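PDB 3OKG: restriction endonuclease S subunits from Thermoanaerobacter tengcongensis, which probably recognises and binds DNA as the specificity subunit of a type I methyltransferase, in which it assembles with M subunits. Local coordinates for residues D320-L334 with V358-V372. Numbering follows the deposited sequence.
Sequences DSLERFWLLYYLHYL and VFIPLPPLEEQRRIV
Two groups grip Ser321 O: Gln368 NE2 donates to it at 3.1 Å, and a water donates to both Ser321 O and Pro363 O. Gln368 NE2 also donates to Pro363 O at 2.8 Å, both acceptors lying within 7° of the amide plane, while Glu323 N, at the N-cap of helix 324-333, donates to Gln368 OE1 at 2.8 Å. Three bonds fix the amide's rotation. Gln368 CG lies over the Trp326 five-membered ring, 3.9 Å from the centroid, and Pro363 CG makes a second CH-pi contact over the six-membered ring on the same face. Trp326 chi1 of -178° carries CG away from the backbone N, and the indole reaches strand 359-362, where Trp326 NE1 meets Pro361 O in the ring plane at 2.8 Å. Replacing Trp326 with an alanine is likely to leave Pro361 O without this donor and open a gap under Pro363 and beside Ile371. One turn on, Tyr330 OH donates to Phe359 O at 2.5 Å, and Ile360 CG1 sits 3.8 Å from the Tyr330 ring centroid. Helix 324-333 crosses residues 365-372, first turns of helix 365-388, which leads into the predicted coiled coil, at 57°, while strand 359-362 pairs antiparallel with strand 229-232.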
loop_
_atom_site.group_PDB
_atom_site.type_symbol
_atom_site.label_atom_id
_atom_site.label_comp_id
_atom_site.label_asym_id
_atom_site.label_seq_id
_atom_site.Cartn_x
_atom_site.Cartn_y
_atom_site.Cartn_z
ATOM N N ASP A 320 42.546 -1.322 0.363
ATOM C CA ASP A 320 42.415 -0.910 1.758
ATOM C C ASP A 320 41.982 0.550 1.925
ATOM O O ASP A 320 41.365 0.890 2.922
ATOM C CB ASP A 320 43.708 -1.159 2.541
ATOM C CG ASP A 320 44.123 -2.617 2.533
ATOM O OD1 ASP A 320 43.230 -3.487 2.473
ATOM O OD2 ASP A 320 45.343 -2.885 2.586
ATOM N N SER A 321 42.300 1.413 0.967
ATOM C CA SER A 321 41.984 2.835 1.152
ATOM C C SER A 321 40.543 3.192 0.782
ATOM O O SER A 321 40.180 4.361 0.823
ATOM C CB SER A 321 42.934 3.718 0.348
ATOM O OG SER A 321 42.698 3.560 -1.041
ATOM N N LEU A 322 39.742 2.198 0.402
ATOM C CA LEU A 322 38.375 2.448 -0.069
ATOM C C LEU A 322 37.374 1.552 0.668
ATOM O O LEU A 322 37.517 0.325 0.662
ATOM C CB LEU A 322 38.270 2.215 -1.582
ATOM C CG LEU A 322 36.860 2.231 -2.213
ATOM C CD1 LEU A 322 36.254 3.645 -2.161
ATOM C CD2 LEU A 322 36.915 1.762 -3.661
ATOM N N GLU A 323 36.387 2.181 1.316
ATOM C CA GLU A 323 35.302 1.485 2.000
ATOM C C GLU A 323 34.299 0.947 0.995
ATOM O O GLU A 323 33.905 1.647 0.056
ATOM C CB GLU A 323 34.580 2.439 2.958
ATOM C CG GLU A 323 35.324 2.709 4.250
ATOM C CD GLU A 323 35.365 1.486 5.159
ATOM O OE1 GLU A 323 34.516 0.587 4.990
ATOM O OE2 GLU A 323 36.242 1.421 6.044
ATOM N N ARG A 324 33.883 -0.297 1.195
ATOM C CA ARG A 324 32.911 -0.932 0.325
ATOM C C ARG A 324 31.685 -0.052 0.150
ATOM O O ARG A 324 31.185 0.178 -0.960
ATOM C CB ARG A 324 32.458 -2.249 0.978
ATOM C CG ARG A 324 31.268 -2.857 0.303
ATOM C CD ARG A 324 31.253 -4.354 0.507
ATOM N NE ARG A 324 30.519 -4.779 1.688
ATOM C CZ ARG A 324 31.064 -4.929 2.885
ATOM N NH1 ARG A 324 32.354 -4.664 3.060
ATOM N NH2 ARG A 324 30.313 -5.345 3.905
ATOM N N PHE A 325 31.175 0.425 1.272
ATOM C CA PHE A 325 29.933 1.188 1.225
ATOM C C PHE A 325 30.065 2.604 0.676
ATOM O O PHE A 325 29.086 3.166 0.171
ATOM C CB PHE A 325 29.237 1.129 2.578
ATOM C CG PHE A 325 28.693 -0.251 2.876
ATOM C CD1 PHE A 325 27.780 -0.832 2.010
ATOM C CD2 PHE A 325 29.118 -0.968 3.979
ATOM C CE1 PHE A 325 27.270 -2.118 2.256
ATOM C CE2 PHE A 325 28.622 -2.242 4.232
ATOM C CZ PHE A 325 27.702 -2.817 3.359
ATOM N N TRP A 326 31.277 3.161 0.727
ATOM C CA TRP A 326 31.538 4.457 0.039
ATOM C C TRP A 326 31.392 4.251 -1.464
ATOM O O TRP A 326 30.703 5.012 -2.164
ATOM C CB TRP A 326 32.949 4.966 0.379
ATOM C CG TRP A 326 33.314 6.311 -0.222
ATOM C CD1 TRP A 326 34.210 6.544 -1.252
ATOM C CD2 TRP A 326 32.822 7.600 0.177
ATOM N NE1 TRP A 326 34.301 7.902 -1.507
ATOM C CE2 TRP A 326 33.472 8.573 -0.634
ATOM C CE3 TRP A 326 31.925 8.036 1.168
ATOM C CZ2 TRP A 326 33.215 9.937 -0.517
ATOM C CZ3 TRP A 326 31.675 9.404 1.287
ATOM C CH2 TRP A 326 32.321 10.337 0.453
ATOM N N LEU A 327 32.044 3.196 -1.952
ATOM C CA LEU A 327 31.950 2.800 -3.354
ATOM C C LEU A 327 30.498 2.563 -3.779
ATOM O O LEU A 327 30.049 3.054 -4.813
ATOM C CB LEU A 327 32.749 1.510 -3.586
ATOM C CG LEU A 327 32.699 0.949 -5.009
ATOM C CD1 LEU A 327 33.113 2.020 -6.015
ATOM C CD2 LEU A 327 33.590 -0.283 -5.134
ATOM N N LEU A 328 29.766 1.802 -2.970
ATOM C CA LEU A 328 28.380 1.478 -3.283
ATOM C C LEU A 328 27.497 2.720 -3.410
ATOM O O LEU A 328 26.715 2.842 -4.359
ATOM C CB LEU A 328 27.801 0.547 -2.209
ATOM C CG LEU A 328 26.543 -0.207 -2.633
ATOM C CD1 LEU A 328 26.839 -0.997 -3.885
ATOM C CD2 LEU A 328 26.052 -1.152 -1.515
ATOM N N TYR A 329 27.577 3.622 -2.442
ATOM C CA TYR A 329 26.806 4.862 -2.539
ATOM C C TYR A 329 27.158 5.652 -3.791
ATOM O O TYR A 329 26.290 6.240 -4.438
ATOM C CB TYR A 329 27.037 5.744 -1.327
ATOM C CG TYR A 329 26.082 5.446 -0.199
ATOM C CD1 TYR A 329 26.550 4.974 1.020
ATOM C CD2 TYR A 329 24.707 5.620 -0.365
ATOM C CE1 TYR A 329 25.678 4.690 2.067
ATOM C CE2 TYR A 329 23.820 5.330 0.672
ATOM C CZ TYR A 329 24.316 4.861 1.872
ATOM O OH TYR A 329 23.454 4.578 2.898
ATOM N N TYR A 330 28.445 5.678 -4.126
ATOM C CA TYR A 330 28.894 6.462 -5.288
ATOM C C TYR A 330 28.324 5.877 -6.571
ATOM O O TYR A 330 27.770 6.598 -7.392
ATOM C CB TYR A 330 30.416 6.465 -5.358
ATOM C CG TYR A 330 30.980 7.447 -6.372
ATOM C CD1 TYR A 330 30.683 8.792 -6.296
ATOM C CD2 TYR A 330 31.831 7.011 -7.391
ATOM C CE1 TYR A 330 31.207 9.697 -7.218
ATOM C CE2 TYR A 330 32.355 7.902 -8.311
ATOM C CZ TYR A 330 32.052 9.231 -8.219
ATOM O OH TYR A 330 32.565 10.131 -9.119
ATOM N N LEU A 331 28.435 4.560 -6.722
ATOM C CA LEU A 331 27.921 3.875 -7.905
ATOM C C LEU A 331 26.414 4.041 -8.054
ATOM O O LEU A 331 25.906 4.177 -9.167
ATOM C CB LEU A 331 28.261 2.382 -7.870
ATOM C CG LEU A 331 29.738 1.988 -7.960
ATOM C CD1 LEU A 331 29.868 0.485 -7.745
ATOM C CD2 LEU A 331 30.395 2.410 -9.280
ATOM N N HIS A 332 25.708 4.039 -6.935
ATOM C CA HIS A 332 24.262 4.233 -6.949
ATOM C C HIS A 332 23.949 5.645 -7.413
ATOM O O HIS A 332 23.153 5.824 -8.327
ATOM C CB HIS A 332 23.647 3.949 -5.573
ATOM C CG HIS A 332 22.152 3.832 -5.591
ATOM N ND1 HIS A 332 21.326 4.697 -4.903
ATOM C CD2 HIS A 332 21.334 2.956 -6.225
ATOM C CE1 HIS A 332 20.066 4.354 -5.105
ATOM N NE2 HIS A 332 20.042 3.302 -5.903
ATOM N N TYR A 333 24.591 6.636 -6.794
ATOM C CA TYR A 333 24.469 8.030 -7.205
ATOM C C TYR A 333 24.781 8.243 -8.689
ATOM O O TYR A 333 24.173 9.087 -9.332
ATOM C CB TYR A 333 25.367 8.912 -6.333
ATOM C CG TYR A 333 25.535 10.338 -6.801
ATOM C CD1 TYR A 333 24.463 11.226 -6.814
ATOM C CD2 TYR A 333 26.782 10.808 -7.196
ATOM C CE1 TYR A 333 24.630 12.543 -7.229
ATOM C CE2 TYR A 333 26.960 12.109 -7.613
ATOM C CZ TYR A 333 25.891 12.975 -7.633
ATOM O OH TYR A 333 26.104 14.275 -8.059
ATOM N N LEU A 334 25.727 7.476 -9.226
ATOM C CA LEU A 334 26.121 7.592 -10.626
ATOM C C LEU A 334 25.249 6.770 -11.572
ATOM O O LEU A 334 25.532 6.708 -12.766
ATOM C CB LEU A 334 27.563 7.119 -10.823
ATOM C CG LEU A 334 28.750 7.911 -10.270
ATOM C CD1 LEU A 334 30.050 7.343 -10.860
ATOM C CD2 LEU A 334 28.607 9.398 -10.564
ATOM N N VAL A 358 36.819 5.792 -14.043
ATOM C CA VAL A 358 35.848 6.560 -13.254
ATOM C C VAL A 358 36.558 7.294 -12.132
ATOM O O VAL A 358 37.206 6.657 -11.305
ATOM C CB VAL A 358 34.807 5.599 -12.630
ATOM C CG1 VAL A 358 33.894 6.340 -11.664
ATOM C CG2 VAL A 358 34.003 4.908 -13.735
ATOM N N PHE A 359 36.457 8.626 -12.077
ATOM C CA PHE A 359 36.985 9.337 -10.908
ATOM C C PHE A 359 36.040 9.243 -9.703
ATOM O O PHE A 359 34.837 9.318 -9.874
ATOM C CB PHE A 359 37.250 10.813 -11.226
ATOM C CG PHE A 359 38.648 11.068 -11.703
ATOM C CD1 PHE A 359 39.701 11.140 -10.787
ATOM C CD2 PHE A 359 38.915 11.174 -13.056
ATOM C CE1 PHE A 359 41.009 11.350 -11.219
ATOM C CE2 PHE A 359 40.210 11.385 -13.499
ATOM C CZ PHE A 359 41.261 11.471 -12.573
ATOM N N ILE A 360 36.603 9.103 -8.503
ATOM C CA ILE A 360 35.818 9.072 -7.268
ATOM C C ILE A 360 36.540 9.908 -6.222
ATOM O O ILE A 360 37.771 9.844 -6.121
ATOM C CB ILE A 360 35.623 7.588 -6.771
ATOM C CG1 ILE A 360 34.747 7.506 -5.499
ATOM C CG2 ILE A 360 36.988 6.883 -6.535
ATOM C CD1 ILE A 360 34.450 6.022 -5.076
ATOM N N PRO A 361 35.789 10.705 -5.433
ATOM C CA PRO A 361 36.493 11.474 -4.409
ATOM C C PRO A 361 36.796 10.529 -3.259
ATOM O O PRO A 361 35.979 9.698 -2.874
ATOM C CB PRO A 361 35.456 12.522 -3.955
ATOM C CG PRO A 361 34.106 12.095 -4.574
ATOM C CD PRO A 361 34.324 10.786 -5.305
ATOM N N LEU A 362 37.975 10.650 -2.695
ATOM C CA LEU A 362 38.417 9.677 -1.736
ATOM C C LEU A 362 38.887 10.325 -0.455
ATOM O O LEU A 362 40.040 10.786 -0.383
ATOM C CB LEU A 362 39.538 8.790 -2.340
ATOM C CG LEU A 362 39.887 7.564 -1.483
ATOM C CD1 LEU A 362 38.831 6.434 -1.685
ATOM C CD2 LEU A 362 41.294 7.050 -1.798
ATOM N N PRO A 363 37.999 10.360 0.562
ATOM C CA PRO A 363 38.364 10.802 1.905
ATOM C C PRO A 363 39.245 9.769 2.572
ATOM O O PRO A 363 39.315 8.629 2.102
ATOM C CB PRO A 363 37.011 10.833 2.660
ATOM C CG PRO A 363 35.940 10.738 1.589
ATOM C CD PRO A 363 36.592 9.921 0.499
ATOM N N PRO A 364 39.885 10.148 3.683
ATOM C CA PRO A 364 40.510 9.149 4.546
ATOM C C PRO A 364 39.436 8.160 5.021
ATOM O O PRO A 364 38.251 8.493 5.075
ATOM C CB PRO A 364 41.039 9.969 5.723
ATOM C CG PRO A 364 41.118 11.383 5.223
ATOM C CD PRO A 364 40.066 11.526 4.173
ATOM N N LEU A 365 39.841 6.950 5.367
ATOM C CA LEU A 365 38.860 5.921 5.758
ATOM C C LEU A 365 37.905 6.384 6.846
ATOM O O LEU A 365 36.702 6.109 6.801
ATOM C CB LEU A 365 39.572 4.655 6.214
ATOM C CG LEU A 365 40.202 3.859 5.073
ATOM C CD1 LEU A 365 41.182 2.829 5.631
ATOM C CD2 LEU A 365 39.112 3.186 4.240
ATOM N N GLU A 366 38.440 7.082 7.836
ATOM C CA GLU A 366 37.613 7.505 8.950
ATOM C C GLU A 366 36.477 8.412 8.477
ATOM O O GLU A 366 35.368 8.324 8.987
ATOM C CB GLU A 366 38.430 8.182 10.053
ATOM C CG GLU A 366 37.911 7.818 11.451
ATOM C CD GLU A 366 37.903 8.992 12.431
ATOM O OE1 GLU A 366 37.403 8.816 13.567
ATOM O OE2 GLU A 366 38.390 10.089 12.073
ATOM N N GLU A 367 36.753 9.271 7.500
ATOM C CA GLU A 367 35.735 10.193 7.006
ATOM C C GLU A 367 34.744 9.487 6.091
ATOM O O GLU A 367 33.563 9.831 6.072
ATOM C CB GLU A 367 36.368 11.372 6.282
ATOM C CG GLU A 367 35.378 12.309 5.591
ATOM C CD GLU A 367 34.691 13.263 6.565
ATOM O OE1 GLU A 367 34.790 13.046 7.793
ATOM O OE2 GLU A 367 34.044 14.222 6.099
ATOM N N GLN A 368 35.215 8.513 5.315
ATOM C CA GLN A 368 34.285 7.701 4.526
ATOM C C GLN A 368 33.308 7.031 5.469
ATOM O O GLN A 368 32.116 6.947 5.178
ATOM C CB GLN A 368 34.984 6.598 3.730
ATOM C CG GLN A 368 35.802 7.095 2.569
ATOM C CD GLN A 368 36.606 5.971 1.941
ATOM O OE1 GLN A 368 36.058 4.913 1.621
ATOM N NE2 GLN A 368 37.915 6.192 1.767
ATOM N N ARG A 369 33.813 6.518 6.584
ATOM C CA ARG A 369 32.935 5.786 7.491
ATOM C C ARG A 369 31.943 6.736 8.172
ATOM O O ARG A 369 30.764 6.420 8.300
ATOM C CB ARG A 369 33.736 4.978 8.522
ATOM C CG ARG A 369 34.402 3.731 7.912
ATOM C CD ARG A 369 35.012 2.819 8.986
ATOM N NE ARG A 369 36.073 3.496 9.728
ATOM C CZ ARG A 369 37.375 3.273 9.551
ATOM N NH1 ARG A 369 37.783 2.374 8.660
ATOM N NH2 ARG A 369 38.267 3.950 10.272
ATOM N N ARG A 370 32.437 7.900 8.585
ATOM C CA ARG A 370 31.604 8.935 9.226
ATOM C C ARG A 370 30.443 9.370 8.321
ATOM O O ARG A 370 29.300 9.481 8.766
ATOM C CB ARG A 370 32.472 10.152 9.602
ATOM C CG ARG A 370 31.771 11.207 10.481
ATOM C CD ARG A 370 32.650 12.453 10.687
ATOM N NE ARG A 370 32.677 13.268 9.476
ATOM C CZ ARG A 370 31.723 14.131 9.139
ATOM N NH1 ARG A 370 30.670 14.314 9.936
ATOM N NH2 ARG A 370 31.812 14.810 8.006
ATOM N N ILE A 371 30.743 9.601 7.047
ATOM C CA ILE A 371 29.747 9.998 6.066
ATOM C C ILE A 371 28.802 8.850 5.703
ATOM O O ILE A 371 27.595 9.059 5.587
ATOM C CB ILE A 371 30.411 10.554 4.778
ATOM C CG1 ILE A 371 31.147 11.856 5.091
ATOM C CG2 ILE A 371 29.365 10.791 3.692
ATOM C CD1 ILE A 371 32.009 12.361 3.930
ATOM N N VAL A 372 29.331 7.635 5.572
ATOM C CA VAL A 372 28.480 6.453 5.322
ATOM C C VAL A 372 27.453 6.259 6.463
ATOM O O VAL A 372 26.294 5.912 6.233
ATOM C CB VAL A 372 29.309 5.147 5.108
ATOM C CG1 VAL A 372 28.454 3.908 5.270
ATOM C CG2 VAL A 372 29.925 5.118 3.690
HETATM O O HOH W 1 41.454 6.482 1.919
#